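Local coordinates for major allergen DAU C 1 (Daucus carota, PDB 2WQL), which belongs to the Bet v 1 family of pathogenesis-related plant defence proteins, is a major carrot allergen, and may bind abscisic acid, at the interface of chains A and B. Coordinates in Å, arbitrary orientation; residue numbers count along the deposited sequence, not the author numbering. Chains: chain A/B, Major allergen DAU C 1.

The interface of chains A and B. Residues chain A 134-135, 138-139; chain B 13, 148-149, 152.
The long C-terminal helix of the Bet v 1 fold, residues 130-153, packs here against its own copy across a two-fold axis, the start of A's helix meeting the end of B's; the protein is a homodimer, and this two-fold pairing is consistent with that dimer. The CA atoms of A:Ala138 and B:Ala149 are 5.1 Å apart, a closeness that the small side chains probably allow. The methyl CB of A:Ala138 lies 3.7 Å from CB of B:Ala149. A:Phe135 adds an aromatic surface to this contact. Its CG is anti to the backbone N (chi1 179°), which sends the ring toward B:Ala149, whose methyl sits above the rim of the ring, outside CE1 and not over its centre, at a CB-CE1 distance of 3.9 Å. The carbonyl O of B:Ala149 lies close to the ring plane, outside the CD1-CE1 bond, 3.2 Å from each of these carbons; at this resolution that spacing records proximity rather than a specific bond.

One helical turn along, B:Ile152 reaches across with CD1. CG1 is anti to the carbonyl carbon (chi1 -71°), and the outstretched CG1-CD1 arm places the methyl 3.9 Å from CB of A:Lys134. The same CD1 is 3.8 Å from the backbone O of A:Lys134. A:Lys134 then runs extended beyond CG toward the B loop at B:Ser13, where OG lies 3.9 Å from CD, a contact with the aliphatic stem rather than with the NZ amine. A:Lys134 and B:Ala149 bury similar areas, 56 and 55 Å². B:Glu148 is more peripheral, burying 8 Å², its carboxylate OE1 lying 3.9 Å from CB of A:Ala138.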
ATOM      1  N   LYS A 134       6.896 -11.872 -18.247  1.00 24.22           N
ATOM      2  CA  LYS A 134       7.524 -12.174 -16.962  1.00 24.73           C
ATOM      3  C   LYS A 134       9.046 -12.301 -17.080  1.00 24.39           C
ATOM      4  O   LYS A 134       9.784 -11.869 -16.189  1.00 24.65           O
ATOM      5  CB  LYS A 134       6.969 -13.462 -16.358  1.00 24.91           C
ATOM      6  CG  LYS A 134       5.570 -13.359 -15.761  1.00 26.59           C
ATOM      7  CD  LYS A 134       5.073 -14.795 -15.417  1.00 29.53           C
ATOM      8  CE  LYS A 134       3.677 -14.819 -14.784  1.00 30.66           C
ATOM      9  NZ  LYS A 134       3.268 -16.202 -14.401  1.00 30.26           N
ATOM     10  N   PHE A 135       9.504 -12.901 -18.170  1.00 23.96           N
ATOM     11  CA  PHE A 135      10.938 -13.034 -18.424  1.00 23.75           C
ATOM     12  C   PHE A 135      11.601 -11.670 -18.493  1.00 23.60           C
ATOM     13  O   PHE A 135      12.616 -11.430 -17.849  1.00 23.51           O
ATOM     14  CB  PHE A 135      11.204 -13.779 -19.732  1.00 23.60           C
ATOM     15  CG  PHE A 135      12.655 -13.917 -20.048  1.00 23.43           C
ATOM     16  CD1 PHE A 135      13.403 -14.934 -19.479  1.00 23.26           C
ATOM     17  CD2 PHE A 135      13.292 -13.015 -20.888  1.00 23.52           C
ATOM     18  CE1 PHE A 135      14.758 -15.058 -19.743  1.00 23.33           C
ATOM     19  CE2 PHE A 135      14.649 -13.139 -21.160  1.00 23.69           C
ATOM     20  CZ  PHE A 135      15.380 -14.159 -20.588  1.00 23.41           C
ATOM     21  N   ALA A 138      11.834 -10.028 -15.042  1.00 24.35           N
ATOM     22  CA  ALA A 138      12.875 -10.626 -14.221  1.00 24.11           C
ATOM     23  C   ALA A 138      14.231 -10.076 -14.630  1.00 24.40           C
ATOM     24  O   ALA A 138      15.040  -9.704 -13.778  1.00 24.47           O
ATOM     25  CB  ALA A 138      12.866 -12.109 -14.348  1.00 23.40           C
ATOM     26  N   GLN A 139      14.466 -10.006 -15.934  1.00 24.64           N
ATOM     27  CA  GLN A 139      15.771  -9.646 -16.439  1.00 25.07           C
ATOM     28  C   GLN A 139      16.038  -8.148 -16.250  1.00 24.78           C
ATOM     29  O   GLN A 139      17.162  -7.742 -15.929  1.00 24.30           O
ATOM     30  CB  GLN A 139      15.871 -10.065 -17.893  1.00 25.51           C
ATOM     31  CG  GLN A 139      17.226  -9.874 -18.503  1.00 27.82           C
ATOM     32  CD  GLN A 139      17.563 -10.968 -19.487  1.00 30.39           C
ATOM     33  OE1 GLN A 139      17.958 -12.071 -19.080  1.00 30.21           O
ATOM     34  NE2 GLN A 139      17.422 -10.667 -20.794  1.00 30.91           N
TER
ATOM     35  N   SER B  13       6.779 -14.615  -8.885  1.00 25.31           N
ATOM     36  CA  SER B  13       5.609 -15.310  -9.440  1.00 25.04           C
ATOM     37  C   SER B  13       5.899 -16.790  -9.692  1.00 24.54           C
ATOM     38  O   SER B  13       4.988 -17.551  -9.924  1.00 24.63           O
ATOM     39  CB  SER B  13       5.141 -14.639 -10.734  1.00 25.05           C
ATOM     40  OG  SER B  13       6.157 -14.691 -11.722  1.00 25.93           O
ATOM     41  N   GLU B 148      15.608 -16.315 -11.586  1.00 24.24           N
ATOM     42  CA  GLU B 148      14.172 -16.315 -11.897  1.00 24.47           C
ATOM     43  C   GLU B 148      13.942 -16.264 -13.401  1.00 23.95           C
ATOM     44  O   GLU B 148      13.166 -17.036 -13.930  1.00 24.20           O
ATOM     45  CB  GLU B 148      13.471 -15.151 -11.214  1.00 24.81           C
ATOM     46  CG  GLU B 148      11.974 -15.337 -11.061  1.00 27.04           C
ATOM     47  CD  GLU B 148      11.233 -14.053 -10.691  1.00 29.76           C
ATOM     48  OE1 GLU B 148      10.529 -13.520 -11.563  1.00 32.81           O
ATOM     49  OE2 GLU B 148      11.337 -13.575  -9.546  1.00 32.21           O
ATOM     50  N   ALA B 149      14.661 -15.388 -14.090  1.00 23.51           N
ATOM     51  CA  ALA B 149      14.553 -15.263 -15.540  1.00 23.17           C
ATOM     52  C   ALA B 149      14.893 -16.578 -16.259  1.00 23.18           C
ATOM     53  O   ALA B 149      14.211 -16.986 -17.198  1.00 22.76           O
ATOM     54  CB  ALA B 149      15.455 -14.149 -16.030  1.00 22.79           C
ATOM     55  N   ILE B 152      11.995 -19.124 -15.710  1.00 24.08           N
ATOM     56  CA  ILE B 152      10.803 -18.810 -16.489  1.00 24.11           C
ATOM     57  C   ILE B 152      10.961 -19.269 -17.936  1.00 24.67           C
ATOM     58  O   ILE B 152       9.973 -19.626 -18.581  1.00 24.69           O
ATOM     59  CB  ILE B 152      10.474 -17.292 -16.442  1.00 23.89           C
ATOM     60  CG1 ILE B 152       9.958 -16.901 -15.055  1.00 23.44           C
ATOM     61  CG2 ILE B 152       9.433 -16.930 -17.483  1.00 23.14           C
ATOM     62  CD1 ILE B 152       9.955 -15.398 -14.761  1.00 21.92           C
TER